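Local atomic coordinates of Mll7089 protein (Mesorhizobium loti, PDB entry 2OZ8), a protein that is of unknown function but, as a putative member of the mandelate racemase branch of the enolase superfamily, probably binds magnesium and may act as a hydro-lyase. Residues S4-F15 / D30-E41; R129-A137 / I333-P341. All coordinates share one frame; numbering follows the deposited sequence. Where two conformers were deposited one is given.

Interaction 1 (S4-F15 / D30-E41); sequences SLSHFRITRFQF and DVNVAALELVSE
The antiparallel sheet of the N-terminal capping domain of the enolase superfamily is built here around strands 5-15 and 30-40, with a classic beta bulge at one end where Ser6 and His7 both face Val39. Ser6 N gives Val39 O a bond of 2.8 Å, whereas His7 N reaches the same oxygen only weakly. Beyond the bulge the register is regular, from His7 opposite Val39 to Phe15 opposite Val31.

Each face mixes apolar and polar side chains. Ile10 CD1 touches Leu36 CD1 at 3.4 Å, and Phe8 CB meets Leu38 CD2, on the face covered by helices 60-70 and 103-118. Farther along this face NH1 and NH2 of Arg12 both grip Gln14 OE1, which lies close to the guanidinium plane; Arg12 is also bound by the carbonyls of Pro58, Leu57 and Arg360, and Gln14 NE2 by that of Leu364.

The other face carries the salt bridge. Bent at chi3 (-67°), the Arg9 chain brings NH1 to 3.0 Å from Glu37 OE2, which it meets from above the carboxylate plane, while Glu37 OE1 pairs with Arg355. A water 2.7 Å from Thr11 OG1 is also within hydrogen-bonding distance of Glu37 OE2 and Ala35 O. At the far end Phe15 takes CG between the backbone N and carbonyl carbon (chi1 56°), laying its ring across Val31, whose CB sits 3.8 Å from the ring centroid, over the face.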
loop_
_atom_site.group_PDB
_atom_site.type_symbol
_atom_site.label_atom_id
_atom_site.label_comp_id
_atom_site.label_asym_id
_atom_site.label_seq_id
_atom_site.Cartn_x
_atom_site.Cartn_y
_atom_site.Cartn_z
ATOM N N SER A 4 51.517 4.864 -5.799
ATOM C CA SER A 4 50.572 3.822 -6.229
ATOM C C SER A 4 50.905 2.408 -5.696
ATOM O O SER A 4 52.055 2.137 -5.298
ATOM C CB SER A 4 50.490 3.791 -7.776
ATOM O OG SER A 4 49.802 4.947 -8.251
ATOM N N LEU A 5 49.903 1.527 -5.703
ATOM C CA LEU A 5 50.052 0.179 -5.161
ATOM C C LEU A 5 50.998 -0.691 -6.001
ATOM O O LEU A 5 50.841 -0.773 -7.229
ATOM C CB LEU A 5 48.680 -0.507 -5.013
ATOM C CG LEU A 5 47.832 -0.128 -3.784
ATOM C CD1 LEU A 5 46.378 -0.440 -4.011
ATOM C CD2 LEU A 5 48.356 -0.800 -2.500
ATOM N N SER A 6 51.978 -1.328 -5.353
ATOM C CA SER A 6 52.915 -2.169 -6.099
ATOM C C SER A 6 52.884 -3.663 -5.791
ATOM O O SER A 6 52.941 -4.468 -6.707
ATOM C CB SER A 6 54.338 -1.654 -5.992
ATOM O OG SER A 6 54.529 -0.971 -4.776
ATOM N N HIS A 7 52.819 -4.026 -4.510
ATOM C CA HIS A 7 52.817 -5.423 -4.086
ATOM C C HIS A 7 51.715 -5.678 -3.034
ATOM O O HIS A 7 51.204 -4.732 -2.421
ATOM C CB HIS A 7 54.167 -5.828 -3.451
ATOM C CG HIS A 7 55.382 -5.246 -4.110
ATOM N ND1 HIS A 7 56.121 -5.933 -5.050
ATOM C CD2 HIS A 7 56.014 -4.060 -3.931
ATOM C CE1 HIS A 7 57.147 -5.195 -5.433
ATOM N NE2 HIS A 7 57.108 -4.054 -4.764
ATOM N N PHE A 8 51.385 -6.958 -2.823
ATOM C CA PHE A 8 50.578 -7.397 -1.713
ATOM C C PHE A 8 51.242 -8.555 -0.950
ATOM O O PHE A 8 52.027 -9.299 -1.513
ATOM C CB PHE A 8 49.165 -7.767 -2.184
ATOM C CG PHE A 8 49.059 -9.120 -2.786
ATOM C CD1 PHE A 8 48.955 -10.241 -1.976
ATOM C CD2 PHE A 8 49.055 -9.276 -4.163
ATOM C CE1 PHE A 8 48.858 -11.547 -2.538
ATOM C CE2 PHE A 8 48.968 -10.563 -4.754
ATOM C CZ PHE A 8 48.875 -11.707 -3.928
ATOM N N ARG A 9 50.888 -8.750 0.319
ATOM C CA ARG A 9 51.514 -9.794 1.132
ATOM C C ARG A 9 50.431 -10.492 1.964
ATOM O O ARG A 9 49.613 -9.815 2.583
ATOM C CB ARG A 9 52.554 -9.130 2.029
ATOM C CG ARG A 9 53.720 -9.985 2.588
ATOM C CD ARG A 9 54.608 -9.095 3.567
ATOM N NE ARG A 9 55.346 -8.006 2.878
ATOM C CZ ARG A 9 55.351 -6.696 3.197
ATOM N NH1 ARG A 9 54.655 -6.209 4.227
ATOM N NH2 ARG A 9 56.088 -5.857 2.461
ATOM N N ILE A 10 50.397 -11.828 1.969
ATOM C CA ILE A 10 49.431 -12.559 2.784
ATOM C C ILE A 10 50.099 -13.396 3.877
ATOM O O ILE A 10 50.919 -14.285 3.599
ATOM C CB ILE A 10 48.517 -13.471 1.948
ATOM C CG1 ILE A 10 47.877 -12.718 0.753
ATOM C CG2 ILE A 10 47.439 -14.168 2.860
ATOM C CD1 ILE A 10 46.685 -11.859 1.083
ATOM N N THR A 11 49.743 -13.147 5.127
ATOM C CA THR A 11 50.264 -13.981 6.190
ATOM C C THR A 11 49.149 -14.744 6.865
ATOM O O THR A 11 48.270 -14.135 7.486
ATOM C CB THR A 11 51.052 -13.168 7.228
ATOM O OG1 THR A 11 51.970 -12.309 6.553
ATOM C CG2 THR A 11 51.830 -14.082 8.093
ATOM N N ARG A 12 49.211 -16.072 6.770
ATOM C CA ARG A 12 48.176 -16.934 7.300
ATOM C C ARG A 12 48.396 -17.307 8.775
ATOM O O ARG A 12 49.497 -17.686 9.150
ATOM C CB ARG A 12 48.089 -18.165 6.431
ATOM C CG ARG A 12 46.897 -19.014 6.662
ATOM C CD ARG A 12 47.098 -20.371 6.051
ATOM N NE ARG A 12 45.962 -21.259 6.299
ATOM C CZ ARG A 12 45.767 -21.941 7.424
ATOM N NH1 ARG A 12 46.639 -21.848 8.429
ATOM N NH2 ARG A 12 44.717 -22.743 7.532
ATOM N N PHE A 13 47.342 -17.198 9.587
ATOM C CA PHE A 13 47.298 -17.641 10.988
ATOM C C PHE A 13 46.163 -18.688 11.227
ATOM O O PHE A 13 45.085 -18.670 10.590
ATOM C CB PHE A 13 47.116 -16.441 11.920
ATOM C CG PHE A 13 48.190 -15.361 11.761
ATOM C CD1 PHE A 13 49.411 -15.465 12.414
ATOM C CD2 PHE A 13 47.981 -14.269 10.936
ATOM C CE1 PHE A 13 50.407 -14.504 12.251
ATOM C CE2 PHE A 13 48.963 -13.301 10.771
ATOM C CZ PHE A 13 50.178 -13.424 11.430
ATOM N N GLN A 14 46.400 -19.620 12.132
ATOM C CA GLN A 14 45.383 -20.611 12.465
ATOM C C GLN A 14 45.764 -21.059 13.882
ATOM O O GLN A 14 46.753 -21.758 14.057
ATOM C CB GLN A 14 45.375 -21.784 11.486
ATOM C CG GLN A 14 44.317 -22.881 11.824
ATOM C CD GLN A 14 44.400 -24.149 10.932
ATOM O OE1 GLN A 14 45.158 -24.225 9.965
ATOM N NE2 GLN A 14 43.627 -25.136 11.277
ATOM N N PHE A 15 45.001 -20.618 14.879
ATOM C CA PHE A 15 45.332 -20.871 16.280
ATOM C C PHE A 15 44.127 -21.135 17.175
ATOM O O PHE A 15 43.022 -20.735 16.855
ATOM C CB PHE A 15 46.164 -19.733 16.842
ATOM C CG PHE A 15 45.532 -18.347 16.714
ATOM C CD1 PHE A 15 44.857 -17.760 17.808
ATOM C CD2 PHE A 15 45.679 -17.587 15.536
ATOM C CE1 PHE A 15 44.362 -16.419 17.754
ATOM C CE2 PHE A 15 45.156 -16.267 15.435
ATOM C CZ PHE A 15 44.494 -15.684 16.565
ATOM N N ASP A 30 38.680 -22.088 17.657
ATOM C CA ASP A 30 39.895 -21.693 16.917
ATOM C C ASP A 30 39.634 -20.404 16.136
ATOM O O ASP A 30 38.528 -19.936 16.066
ATOM C CB ASP A 30 40.341 -22.801 15.956
ATOM C CG ASP A 30 39.253 -23.161 14.925
ATOM O OD1 ASP A 30 38.245 -22.428 14.836
ATOM O OD2 ASP A 30 39.369 -24.182 14.218
ATOM N N VAL A 31 40.691 -19.838 15.576
ATOM C CA VAL A 31 40.651 -18.606 14.834
ATOM C C VAL A 31 41.365 -18.873 13.524
ATOM O O VAL A 31 42.456 -19.429 13.513
ATOM C CB VAL A 31 41.402 -17.542 15.558
ATOM C CG1 VAL A 31 41.303 -16.227 14.804
ATOM C CG2 VAL A 31 40.882 -17.406 16.981
ATOM N N ASN A 32 40.751 -18.471 12.426
ATOM C CA ASN A 32 41.332 -18.623 11.108
ATOM C C ASN A 32 41.391 -17.267 10.444
ATOM O O ASN A 32 40.353 -16.692 10.180
ATOM C CB ASN A 32 40.482 -19.583 10.314
ATOM C CG ASN A 32 40.880 -21.033 10.555
ATOM O OD1 ASN A 32 41.803 -21.537 9.925
ATOM N ND2 ASN A 32 40.175 -21.707 11.435
ATOM N N VAL A 33 42.595 -16.718 10.241
ATOM C CA VAL A 33 42.746 -15.315 9.842
ATOM C C VAL A 33 44.068 -15.094 9.113
ATOM O O VAL A 33 45.093 -15.688 9.472
ATOM C CB VAL A 33 42.570 -14.334 11.050
ATOM C CG1 VAL A 33 43.690 -14.471 12.099
ATOM C CG2 VAL A 33 42.458 -12.918 10.610
ATOM N N ALA A 34 44.023 -14.279 8.052
ATOM C CA ALA A 34 45.205 -13.903 7.320
ATOM C C ALA A 34 45.315 -12.372 7.211
ATOM O O ALA A 34 44.318 -11.674 6.952
ATOM C CB ALA A 34 45.219 -14.554 5.946
ATOM N N ALA A 35 46.532 -11.869 7.412
ATOM C CA ALA A 35 46.797 -10.454 7.269
ATOM C C ALA A 35 47.037 -10.197 5.807
ATOM O O ALA A 35 47.699 -10.962 5.140
ATOM C CB ALA A 35 47.991 -10.038 8.111
ATOM N N LEU A 36 46.426 -9.134 5.312
ATOM C CA LEU A 36 46.544 -8.710 3.952
ATOM C C LEU A 36 47.262 -7.383 4.051
ATOM O O LEU A 36 46.809 -6.468 4.745
ATOM C CB LEU A 36 45.156 -8.532 3.331
ATOM C CG LEU A 36 45.135 -7.764 1.999
ATOM C CD1 LEU A 36 45.842 -8.558 0.909
ATOM C CD2 LEU A 36 43.702 -7.384 1.587
ATOM N N GLU A 37 48.427 -7.306 3.412
ATOM C CA GLU A 37 49.199 -6.073 3.440
ATOM C C GLU A 37 49.294 -5.566 2.031
ATOM O O GLU A 37 49.645 -6.323 1.103
ATOM C CB GLU A 37 50.562 -6.263 4.041
ATOM C CG GLU A 37 50.587 -6.313 5.571
ATOM C CD GLU A 37 51.961 -6.728 6.098
ATOM O OE1 GLU A 37 52.543 -6.010 6.931
ATOM O OE2 GLU A 37 52.466 -7.773 5.652
ATOM N N LEU A 38 48.899 -4.302 1.872
ATOM C CA LEU A 38 48.940 -3.664 0.564
ATOM C C LEU A 38 50.017 -2.588 0.617
ATOM O O LEU A 38 49.934 -1.674 1.420
ATOM C CB LEU A 38 47.573 -3.098 0.182
ATOM C CG LEU A 38 46.372 -4.050 0.092
ATOM C CD1 LEU A 38 45.029 -3.284 -0.140
ATOM C CD2 LEU A 38 46.621 -5.159 -0.948
ATOM N N VAL A 39 51.035 -2.744 -0.228
ATOM C CA VAL A 39 52.230 -1.883 -0.233
ATOM C C VAL A 39 52.164 -0.944 -1.400
ATOM O O VAL A 39 51.939 -1.383 -2.524
ATOM C CB VAL A 39 53.547 -2.721 -0.345
ATOM C CG1 VAL A 39 54.744 -1.875 0.004
ATOM C CG2 VAL A 39 53.515 -3.973 0.605
ATOM N N SER A 40 52.325 0.356 -1.143
ATOM C CA SER A 40 52.453 1.307 -2.255
ATOM C C SER A 40 53.911 1.583 -2.583
ATOM O O SER A 40 54.807 1.105 -1.898
ATOM C CB SER A 40 51.673 2.606 -2.008
ATOM O OG SER A 40 52.451 3.564 -1.316
ATOM N N GLU A 41 54.165 2.364 -3.618
ATOM C CA GLU A 41 55.565 2.717 -3.918
ATOM C C GLU A 41 56.198 3.867 -3.063
ATOM O O GLU A 41 57.400 4.098 -3.105
ATOM C CB GLU A 41 55.825 2.818 -5.443
ATOM C CG GLU A 41 54.783 3.569 -6.226
ATOM C CD GLU A 41 54.697 3.125 -7.699
ATOM O OE1 GLU A 41 54.952 1.923 -7.975
ATOM O OE2 GLU A 41 54.351 3.974 -8.556
HETATM O O HOH W 1 50.716 -10.212 5.447
HETATM O O HOH W 2 43.547 -20.013 8.833
#

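Interaction 2 (R129-A137 / I333-P341)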
loop_
_atom_site.group_PDB
_atom_site.type_symbol
_atom_site.label_atom_id
_atom_site.label_comp_id
_atom_site.label_asym_id
_atom_site.label_seq_id
_atom_site.Cartn_x
_atom_site.Cartn_y
_atom_site.Cartn_z
ATOM N N ARG A 129 34.925 14.239 14.619
ATOM C CA ARG A 129 35.079 15.415 15.475
ATOM C C ARG A 129 35.405 14.918 16.876
ATOM O O ARG A 129 35.699 15.698 17.762
ATOM C CB ARG A 129 33.795 16.222 15.562
ATOM C CG ARG A 129 33.172 16.611 14.242
ATOM C CD ARG A 129 32.407 17.947 14.396
ATOM N NE ARG A 129 31.244 17.947 13.527
ATOM C CZ ARG A 129 30.725 19.038 12.991
ATOM N NH1 ARG A 129 31.259 20.224 13.260
ATOM N NH2 ARG A 129 29.691 18.942 12.167
ATOM N N ARG A 130 35.314 13.617 17.089
ATOM C CA ARG A 130 35.672 13.081 18.371
ATOM C C ARG A 130 36.626 11.922 18.214
ATOM O O ARG A 130 36.913 11.482 17.112
ATOM C CB ARG A 130 34.431 12.757 19.227
ATOM C CG ARG A 130 33.390 11.739 18.643
ATOM C CD ARG A 130 31.968 11.940 19.314
ATOM N NE ARG A 130 31.516 13.330 19.080
ATOM C CZ ARG A 130 30.891 14.107 19.971
ATOM N NH1 ARG A 130 30.600 13.643 21.183
ATOM N NH2 ARG A 130 30.562 15.357 19.639
ATOM N N ASN A 131 37.155 11.453 19.323
ATOM C CA ASN A 131 38.128 10.413 19.251
ATOM C C ASN A 131 37.763 9.211 20.104
ATOM O O ASN A 131 38.569 8.306 20.271
ATOM C CB ASN A 131 39.549 10.969 19.503
ATOM C CG ASN A 131 39.952 10.953 20.954
ATOM O OD1 ASN A 131 39.152 11.263 21.850
ATOM N ND2 ASN A 131 41.220 10.569 21.211
ATOM N N ARG A 132 36.542 9.195 20.635
ATOM C CA ARG A 132 36.158 8.051 21.418
ATOM C C ARG A 132 34.704 7.660 21.315
ATOM O O ARG A 132 33.840 8.477 20.971
ATOM C CB ARG A 132 36.550 8.231 22.875
ATOM C CG ARG A 132 35.597 9.023 23.650
ATOM C CD ARG A 132 36.067 9.238 25.023
ATOM N NE ARG A 132 35.080 10.035 25.723
ATOM C CZ ARG A 132 35.115 10.253 27.034
ATOM N NH1 ARG A 132 36.119 9.733 27.752
ATOM N NH2 ARG A 132 34.162 10.983 27.604
ATOM N N VAL A 133 34.456 6.394 21.633
ATOM C CA VAL A 133 33.137 5.799 21.636
ATOM C C VAL A 133 32.989 4.835 22.807
ATOM O O VAL A 133 33.933 4.183 23.193
ATOM C CB VAL A 133 32.895 5.083 20.292
ATOM C CG1 VAL A 133 33.787 3.886 20.112
ATOM C CG2 VAL A 133 31.424 4.763 20.139
ATOM N N LYS A 134 31.814 4.753 23.384
ATOM C CA LYS A 134 31.509 3.710 24.379
ATOM C C LYS A 134 31.656 2.310 23.840
ATOM O O LYS A 134 31.234 1.989 22.702
ATOM C CB LYS A 134 30.074 3.860 24.844
ATOM C CG LYS A 134 29.817 5.214 25.477
ATOM C CD LYS A 134 28.452 5.254 26.136
ATOM C CE LYS A 134 27.575 6.173 25.396
ATOM N NZ LYS A 134 26.359 6.394 26.218
ATOM N N ALA A 135 32.199 1.446 24.679
ATOM C CA ALA A 135 32.400 0.074 24.288
ATOM C C ALA A 135 31.558 -0.787 25.227
ATOM O O ALA A 135 31.436 -0.474 26.392
ATOM C CB ALA A 135 33.912 -0.282 24.379
ATOM N N TYR A 136 30.941 -1.846 24.720
ATOM C CA TYR A 136 30.206 -2.725 25.597
ATOM C C TYR A 136 30.881 -4.071 25.587
ATOM O O TYR A 136 31.580 -4.402 24.642
ATOM C CB TYR A 136 28.723 -2.827 25.227
ATOM C CG TYR A 136 28.410 -3.401 23.871
ATOM C CD1 TYR A 136 28.198 -4.748 23.725
ATOM C CD2 TYR A 136 28.253 -2.596 22.768
ATOM C CE1 TYR A 136 27.848 -5.291 22.510
ATOM C CE2 TYR A 136 27.892 -3.120 21.509
ATOM C CZ TYR A 136 27.697 -4.477 21.406
ATOM O OH TYR A 136 27.381 -5.099 20.231
ATOM N N ALA A 137 30.709 -4.813 26.668
ATOM C CA ALA A 137 31.412 -6.057 26.830
ATOM C C ALA A 137 30.499 -7.156 26.306
ATOM O O ALA A 137 29.377 -7.238 26.722
ATOM C CB ALA A 137 31.738 -6.286 28.303
ATOM N N ILE A 333 41.083 0.553 25.011
ATOM C CA ILE A 333 39.781 0.662 25.624
ATOM C C ILE A 333 39.985 0.888 27.119
ATOM O O ILE A 333 40.530 0.026 27.813
ATOM C CB ILE A 333 38.912 -0.593 25.397
ATOM C CG1 ILE A 333 38.628 -0.800 23.899
ATOM C CG2 ILE A 333 37.646 -0.463 26.231
ATOM C CD1 ILE A 333 37.770 -2.067 23.539
ATOM N N ARG A 334 39.544 2.042 27.604
ATOM C CA ARG A 334 39.770 2.449 29.000
ATOM C C ARG A 334 38.493 2.929 29.634
ATOM O O ARG A 334 37.862 3.854 29.117
ATOM C CB ARG A 334 40.810 3.575 29.077
ATOM C CG ARG A 334 40.917 4.215 30.477
ATOM C CD ARG A 334 42.241 5.028 30.674
ATOM N NE ARG A 334 42.538 5.845 29.487
ATOM C CZ ARG A 334 42.155 7.116 29.339
ATOM N NH1 ARG A 334 41.476 7.720 30.310
ATOM N NH2 ARG A 334 42.452 7.778 28.219
ATOM N N ASP A 335 38.120 2.316 30.755
ATOM C CA ASP A 335 36.869 2.631 31.460
ATOM C C ASP A 335 35.587 2.622 30.605
ATOM O O ASP A 335 34.763 3.532 30.691
ATOM C CB ASP A 335 37.003 3.942 32.257
ATOM C CG ASP A 335 38.005 3.813 33.401
ATOM O OD1 ASP A 335 38.187 2.655 33.915
ATOM O OD2 ASP A 335 38.640 4.850 33.750
ATOM N N GLY A 336 35.446 1.597 29.768
ATOM C CA GLY A 336 34.278 1.472 28.920
ATOM C C GLY A 336 34.223 2.417 27.738
ATOM O O GLY A 336 33.149 2.566 27.126
ATOM N N TYR A 337 35.353 3.063 27.409
ATOM C CA TYR A 337 35.442 3.834 26.169
ATOM C C TYR A 337 36.543 3.316 25.264
ATOM O O TYR A 337 37.658 3.037 25.730
ATOM C CB TYR A 337 35.708 5.296 26.438
ATOM C CG TYR A 337 34.516 6.093 26.906
ATOM C CD1 TYR A 337 33.632 6.642 25.988
ATOM C CD2 TYR A 337 34.317 6.362 28.269
ATOM C CE1 TYR A 337 32.561 7.386 26.395
ATOM C CE2 TYR A 337 33.240 7.116 28.696
ATOM C CZ TYR A 337 32.378 7.627 27.750
ATOM O OH TYR A 337 31.312 8.390 28.140
ATOM N N ALA A 338 36.235 3.195 23.973
ATOM C CA ALA A 338 37.221 2.823 22.988
ATOM C C ALA A 338 37.749 4.102 22.374
ATOM O O ALA A 338 36.984 5.051 22.102
ATOM C CB ALA A 338 36.642 1.873 21.916
ATOM N N TYR A 339 39.060 4.133 22.175
ATOM C CA TYR A 339 39.714 5.323 21.690
ATOM C C TYR A 339 40.333 5.099 20.350
ATOM O O TYR A 339 41.155 4.186 20.173
ATOM C CB TYR A 339 40.795 5.728 22.665
ATOM C CG TYR A 339 40.244 6.317 23.946
ATOM C CD1 TYR A 339 40.025 7.691 24.055
ATOM C CD2 TYR A 339 39.924 5.505 25.033
ATOM C CE1 TYR A 339 39.497 8.239 25.202
ATOM C CE2 TYR A 339 39.420 6.052 26.181
ATOM C CZ TYR A 339 39.236 7.416 26.276
ATOM O OH TYR A 339 38.728 7.967 27.423
ATOM N N ALA A 340 39.944 5.923 19.394
ATOM C CA ALA A 340 40.608 5.913 18.106
ATOM C C ALA A 340 41.924 6.666 18.270
ATOM O O ALA A 340 41.917 7.858 18.624
ATOM C CB ALA A 340 39.749 6.565 17.064
ATOM N N PRO A 341 43.058 5.983 18.023
ATOM C CA PRO A 341 44.401 6.515 18.280
ATOM C C PRO A 341 44.818 7.632 17.348
ATOM O O PRO A 341 44.264 7.773 16.247
ATOM C CB PRO A 341 45.313 5.311 18.046
ATOM C CG PRO A 341 44.551 4.391 17.212
ATOM C CD PRO A 341 43.098 4.629 17.437
#
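The guanidinium of Arg132 lies flat on the ring of Tyr337, with planes only 5° apart, and its edge is turned to Tyr339. Arg132 CZ stands 3.8 Å from the Tyr337 ring centroid, almost on the ring normal, which makes this a cation-pi stack. In the plane of the same guanidinium, NH1 donates to Tyr339 OH at 3.2 Å. A chain extended from CG to NE carries the group out to both tyrosines. Arg132 CB rests off-centre against the Tyr339 ring as a CH-pi contact, and CD comes 3.6 Å from Tyr339 CE1. On the next residue but one, Lys134 CG lies alongside Tyr337 CE1, also at 3.6 Å, before the amine goes on to Glu314.

Beneath these side chains, strand 337-339 runs antiparallel to strand 132-137. Val133 and Ala338 form the hydrogen-bonded pair, Ala338 N reaching Val133 O at 2.6 Å, and Ala340 N closes on Asn131 O. In the type I' turn from Arg334 to Tyr337, Gly336 O accepts from Ala135 N at 2.9 Å, the nitrogen lying above the carbonyl plane. Behind the strands, Val133 CG1 packs on Ala338 CB, near helix 304-309.

Two tyrosines thus fix one arginine, one by its face and one by its edge. Together they define the guanidinium's tilt and rotation, and its charge is probably steadied by the pi cloud and the phenol oxygen, since no carboxylate of the two segments contacts it.

How the interactions relate
From the N terminus, strand 5-17 is followed by the short strand 20-22, after which the chain reverses into strand 27-40, and interaction 1 closes this hairpin-like loop with 14 residues between its segments. Only then does the chain reach interaction 2, so the two are in series and neither nest nor cross. Interaction 2 closes a loop with 195 residues between its segments, among them the parallel strands from 163-167 to 313-318 and their helices. One contact thus builds the N-terminal sheet; the other adds the 333-339 hairpin to the first barrel strand, 132-138, which also pairs with the last, 313-318. Their centres lie 27 Å apart and their nearest atoms about 17 Å, without touching.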